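Local coordinates for testis-expressed protein 101 (Mus musculus, PDB 7BPS) that controls sperm binding to the zona pellucida and sperm migration into the oviduct, probably through the adhesion molecule ADAM3, at residues P77-I82 with C171-M176. Numbering follows the deposited sequence.
Sequences PGLVAI and CRLMAM
L173 reaches from a loop of the second u-PAR/Ly-6 domain to L79 and A81 of the first; no hydrogen bond joins 77-82 to 171-176, and the side chains that meet are apolar. Followed outward, the L173 side chain starts at a CB directed past the facing segment rather than at it. CG stands anti to the backbone N (chi1 178°), and from there the branch CD1 is carried across. This methyl makes the closest approaches of the side chain: it lies 3.8 Å from L79 CB and 4.0 Å from L79 CD1, so it meets both the root and one tip of that leucine, and the two side chains cross at about a right angle. The same L173 CD1 is 4.2 Å from A81 CB, which places it over both inward-facing residues of the alternating 79-82 run; V80 and I82 point the other way.

A81 CB is also approached by the backbone O of L173 and by M174 SD, each at 4.1 Å. The M174 chain bends at chi2 (-56°) and chi3 (-70°), and the sulfur, not the terminal methyl, is presented to the alanine.

A type I turn from R172 to A175, closed by A175 N to R172 O at 3.0 Å, holds both apolar residues. E187 accepts the backbone N-H groups of L173 and M174 on its two carboxylate oxygens, while T74 hydrogen-bonds L173 O, satisfying polar atoms in a buried place.

The contact thus joins two tandem Ly6/uPAR domains of the three-finger type. L173 also packs on Y145 and L149 of strand 143-152 and on V162 of strand 158-163, with L79 sharing Y145 and V162; L79 pairs through its backbone with C165 of strand 165-166, and strand 80-88 lies between strands 37-46 and 68-72 of the first sheet.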
loop_
_atom_site.group_PDB
_atom_site.type_symbol
_atom_site.label_atom_id
_atom_site.label_comp_id
_atom_site.label_asym_id
_atom_site.label_seq_id
_atom_site.Cartn_x
_atom_site.Cartn_y
_atom_site.Cartn_z
ATOM N N PRO A 77 5.527 2.351 15.847
ATOM C CA PRO A 77 6.144 3.528 15.230
ATOM C C PRO A 77 7.041 3.235 14.020
ATOM O O PRO A 77 7.540 2.144 13.898
ATOM C CB PRO A 77 7.004 4.116 16.361
ATOM C CG PRO A 77 7.293 2.941 17.292
ATOM C CD PRO A 77 6.134 1.982 17.138
ATOM N N GLY A 78 7.243 4.258 13.193
ATOM C CA GLY A 78 8.113 4.235 12.011
ATOM C C GLY A 78 7.340 3.943 10.727
ATOM O O GLY A 78 6.331 4.676 10.407
ATOM N N LEU A 79 7.786 2.919 10.003
ATOM C CA LEU A 79 7.122 2.450 8.764
ATOM C C LEU A 79 5.738 1.893 9.109
ATOM O O LEU A 79 5.597 1.184 10.142
ATOM C CB LEU A 79 7.992 1.384 8.095
ATOM C CG LEU A 79 9.422 1.798 7.782
ATOM C CD1 LEU A 79 10.103 0.716 6.928
ATOM C CD2 LEU A 79 9.490 3.178 7.122
ATOM N N VAL A 80 4.767 2.198 8.264
ATOM C CA VAL A 80 3.366 1.704 8.356
ATOM C C VAL A 80 2.963 1.274 6.947
ATOM O O VAL A 80 3.119 2.111 5.992
ATOM C CB VAL A 80 2.409 2.793 8.869
ATOM C CG1 VAL A 80 0.989 2.264 8.995
ATOM C CG2 VAL A 80 2.894 3.386 10.175
ATOM N N ALA A 81 2.462 0.047 6.808
ATOM C CA ALA A 81 1.866 -0.448 5.555
ATOM C C ALA A 81 0.505 -1.051 5.895
ATOM O O ALA A 81 0.446 -1.886 6.811
ATOM C CB ALA A 81 2.818 -1.406 4.882
ATOM N N ILE A 82 -0.550 -0.603 5.209
ATOM C CA ILE A 82 -1.959 -1.016 5.458
ATOM C C ILE A 82 -2.676 -1.202 4.118
ATOM O O ILE A 82 -2.468 -0.367 3.222
ATOM C CB ILE A 82 -2.672 0.045 6.307
ATOM C CG1 ILE A 82 -2.209 -0.026 7.762
ATOM C CG2 ILE A 82 -4.182 -0.089 6.175
ATOM C CD1 ILE A 82 -2.759 1.094 8.649
ATOM N N CYS A 171 13.540 -8.130 6.192
ATOM C CA CYS A 171 12.915 -7.555 4.983
ATOM C C CYS A 171 11.422 -7.901 4.970
ATOM O O CYS A 171 10.989 -8.568 4.013
ATOM C CB CYS A 171 13.621 -8.053 3.729
ATOM S SG CYS A 171 15.361 -7.572 3.661
ATOM N N ARG A 172 10.662 -7.393 5.950
ATOM C CA ARG A 172 9.265 -7.843 6.222
ATOM C C ARG A 172 8.340 -6.645 6.434
ATOM O O ARG A 172 7.364 -6.755 7.199
ATOM C CB ARG A 172 9.281 -8.803 7.415
ATOM C CG ARG A 172 10.057 -10.077 7.135
ATOM C CD ARG A 172 9.647 -11.241 8.030
ATOM N NE ARG A 172 10.663 -11.416 9.051
ATOM C CZ ARG A 172 11.479 -12.451 9.167
ATOM N NH1 ARG A 172 11.372 -13.480 8.354
ATOM N NH2 ARG A 172 12.379 -12.464 10.130
ATOM N N LEU A 173 8.619 -5.538 5.751
ATOM C CA LEU A 173 7.672 -4.405 5.650
ATOM C C LEU A 173 6.312 -4.955 5.203
ATOM O O LEU A 173 5.283 -4.544 5.784
ATOM C CB LEU A 173 8.218 -3.356 4.674
ATOM C CG LEU A 173 7.301 -2.153 4.435
ATOM C CD1 LEU A 173 6.935 -1.467 5.748
ATOM C CD2 LEU A 173 7.935 -1.163 3.484
ATOM N N MET A 174 6.292 -5.847 4.209
ATOM C CA MET A 174 5.014 -6.365 3.666
ATOM C C MET A 174 4.690 -7.726 4.315
ATOM O O MET A 174 3.853 -8.470 3.780
ATOM C CB MET A 174 5.068 -6.456 2.140
ATOM C CG MET A 174 5.006 -5.118 1.465
ATOM S SD MET A 174 3.531 -4.171 1.942
ATOM C CE MET A 174 2.237 -5.117 1.147
ATOM N N ALA A 175 5.293 -8.014 5.469
ATOM C CA ALA A 175 4.997 -9.182 6.329
ATOM C C ALA A 175 5.003 -10.485 5.523
ATOM O O ALA A 175 4.292 -11.385 5.907
ATOM C CB ALA A 175 3.687 -8.962 7.034
ATOM N N MET A 176 5.830 -10.592 4.481
ATOM C CA MET A 176 6.031 -11.856 3.730
ATOM C C MET A 176 4.729 -12.225 3.028
ATOM O O MET A 176 4.573 -13.414 2.678
ATOM C CB MET A 176 6.460 -12.999 4.661
ATOM C CG MET A 176 7.788 -12.710 5.380
ATOM S SD MET A 176 8.339 -14.116 6.375
ATOM C CE MET A 176 9.134 -15.072 5.081
#